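Local coordinates for malonyl CoA-acyl carrier protein transacylase (Mycobacterium tuberculosis, PDB 2QC3) that transfers the malonyl group from malonyl-CoA to holo acyl carrier protein, supplying malonyl-ACP for fatty acid biosynthesis, at residues A[4-9]-A[256-261]. Numbering follows the deposited sequence.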
loop_
_atom_site.group_PDB
_atom_site.type_symbol
_atom_site.label_atom_id
_atom_site.label_comp_id
_atom_site.label_asym_id
_atom_site.label_seq_id
_atom_site.Cartn_x
_atom_site.Cartn_y
_atom_site.Cartn_z
ATOM N N ALA A 4 -6.757 -14.051 -4.019
ATOM C CA ALA A 4 -6.621 -12.672 -3.562
ATOM C C ALA A 4 -5.211 -12.172 -3.821
ATOM O O ALA A 4 -4.239 -12.779 -3.375
ATOM C CB ALA A 4 -6.944 -12.569 -2.074
ATOM N N LEU A 5 -5.101 -11.072 -4.556
ATOM C CA LEU A 5 -3.802 -10.488 -4.853
ATOM C C LEU A 5 -3.689 -9.222 -4.006
ATOM O O LEU A 5 -4.448 -8.268 -4.199
ATOM C CB LEU A 5 -3.695 -10.160 -6.348
ATOM C CG LEU A 5 -3.952 -11.304 -7.343
ATOM C CD1 LEU A 5 -3.651 -10.812 -8.754
ATOM C CD2 LEU A 5 -3.091 -12.516 -7.012
ATOM N N LEU A 6 -2.748 -9.219 -3.065
ATOM C CA LEU A 6 -2.569 -8.080 -2.167
ATOM C C LEU A 6 -1.272 -7.328 -2.406
ATOM O O LEU A 6 -0.197 -7.929 -2.447
ATOM C CB LEU A 6 -2.613 -8.546 -0.709
ATOM C CG LEU A 6 -3.711 -9.553 -0.337
ATOM C CD1 LEU A 6 -3.650 -9.847 1.159
ATOM C CD2 LEU A 6 -5.073 -8.999 -0.715
ATOM N N ALA A 7 -1.379 -6.010 -2.550
ATOM C CA ALA A 7 -0.216 -5.159 -2.785
ATOM C C ALA A 7 0.131 -4.385 -1.516
ATOM O O ALA A 7 -0.682 -3.619 -0.997
ATOM C CB ALA A 7 -0.495 -4.191 -3.943
ATOM N N PRO A 8 1.359 -4.570 -1.004
ATOM C CA PRO A 8 1.836 -3.902 0.210
ATOM C C PRO A 8 2.050 -2.396 0.101
ATOM O O PRO A 8 2.215 -1.852 -0.994
ATOM C CB PRO A 8 3.135 -4.644 0.516
ATOM C CG PRO A 8 3.663 -4.948 -0.859
ATOM C CD PRO A 8 2.408 -5.444 -1.566
ATOM N N GLY A 9 2.035 -1.738 1.261
ATOM C CA GLY A 9 2.250 -0.304 1.334
ATOM C C GLY A 9 3.577 -0.009 2.018
ATOM O O GLY A 9 4.400 -0.912 2.188
ATOM N N ALA A 256 -12.702 -7.998 5.154
ATOM C CA ALA A 256 -14.065 -8.445 5.433
ATOM C C ALA A 256 -14.746 -8.727 4.098
ATOM O O ALA A 256 -15.524 -9.670 3.969
ATOM C CB ALA A 256 -14.834 -7.363 6.200
ATOM N N THR A 257 -14.438 -7.910 3.099
ATOM C CA THR A 257 -15.014 -8.095 1.774
ATOM C C THR A 257 -14.439 -9.341 1.101
ATOM O O THR A 257 -15.135 -10.031 0.356
ATOM C CB THR A 257 -14.759 -6.864 0.881
ATOM O OG1 THR A 257 -15.424 -5.724 1.445
ATOM C CG2 THR A 257 -15.285 -7.111 -0.534
ATOM N N LEU A 258 -13.168 -9.626 1.359
ATOM C CA LEU A 258 -12.533 -10.807 0.783
ATOM C C LEU A 258 -13.250 -12.046 1.313
ATOM O O LEU A 258 -13.485 -13.006 0.579
ATOM C CB LEU A 258 -11.053 -10.862 1.167
ATOM C CG LEU A 258 -10.185 -9.724 0.623
ATOM C CD1 LEU A 258 -8.764 -9.846 1.170
ATOM C CD2 LEU A 258 -10.185 -9.777 -0.904
ATOM N N ARG A 259 -13.601 -12.002 2.593
ATOM C CA ARG A 259 -14.300 -13.100 3.247
ATOM C C ARG A 259 -15.632 -13.345 2.532
ATOM O O ARG A 259 -16.027 -14.492 2.300
ATOM C CB ARG A 259 -14.545 -12.753 4.718
ATOM C CG ARG A 259 -14.742 -13.954 5.627
ATOM C CD ARG A 259 -14.992 -13.525 7.066
ATOM N NE ARG A 259 -14.096 -12.448 7.484
ATOM C CZ ARG A 259 -14.043 -11.953 8.719
ATOM N NH1 ARG A 259 -14.833 -12.440 9.667
ATOM N NH2 ARG A 259 -13.216 -10.956 9.002
ATOM N N GLU A 260 -16.314 -12.259 2.179
ATOM C CA GLU A 260 -17.592 -12.349 1.479
ATOM C C GLU A 260 -17.472 -13.171 0.202
ATOM O O GLU A 260 -18.381 -13.921 -0.151
ATOM C CB GLU A 260 -18.109 -10.952 1.135
ATOM C CG GLU A 260 -18.805 -10.243 2.281
ATOM C CD GLU A 260 -19.269 -8.854 1.890
ATOM O OE1 GLU A 260 -19.819 -8.707 0.778
ATOM O OE2 GLU A 260 -19.091 -7.913 2.692
ATOM N N HIS A 261 -16.351 -13.019 -0.493
ATOM C CA HIS A 261 -16.108 -13.760 -1.722
ATOM C C HIS A 261 -15.561 -15.138 -1.382
ATOM O O HIS A 261 -15.319 -15.450 -0.215
ATOM C CB HIS A 261 -15.104 -13.011 -2.598
ATOM C CG HIS A 261 -15.609 -11.701 -3.111
ATOM N ND1 HIS A 261 -16.100 -10.715 -2.281
ATOM C CD2 HIS A 261 -15.711 -11.214 -4.372
ATOM C CE1 HIS A 261 -16.483 -9.680 -3.007
ATOM N NE2 HIS A 261 -16.257 -9.958 -4.279
#
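Helix-on-sheet packing in the acyl transferase domain brings L258, in the last turn of helix 251-260, against A4 and L6 of strand 2-7, the middle strand of the parallel sheet. The contact is purely apolar and fairly small, burying 82 Å² in all. L258 reaches the sheet with both branches of its isobutyl group: CD2 lies 4.4 Å from CB of A4, and CD1 lies 4.2 Å from CD2 of L6. The fork thus spans two residues of the strand, i and i+2, whose side chains emerge on the same face of the sheet. CB of A4 points toward the helix. L6 instead meets it with one methyl: CG is turned away from the backbone carbonyl (chi1 -44°) and CD2 extends toward L258. Just beyond, the chain leaves the helix at H261, whose ring folds back so that ND1 donates to O of T257 at 2.9 Å, a bent bond (138° at the hydrogen). All three touching residues are buried. S92 of the probable nucleophile elbow, toward which strand 86-90 leads, lies about 12 Å from L6, side chain to side chain. I266 of strand 263-268, which directly follows the helix and pairs with strand 2-7, touches both A4 and L6. On the other flank, I87 of strand 86-90 touches A4 and L258.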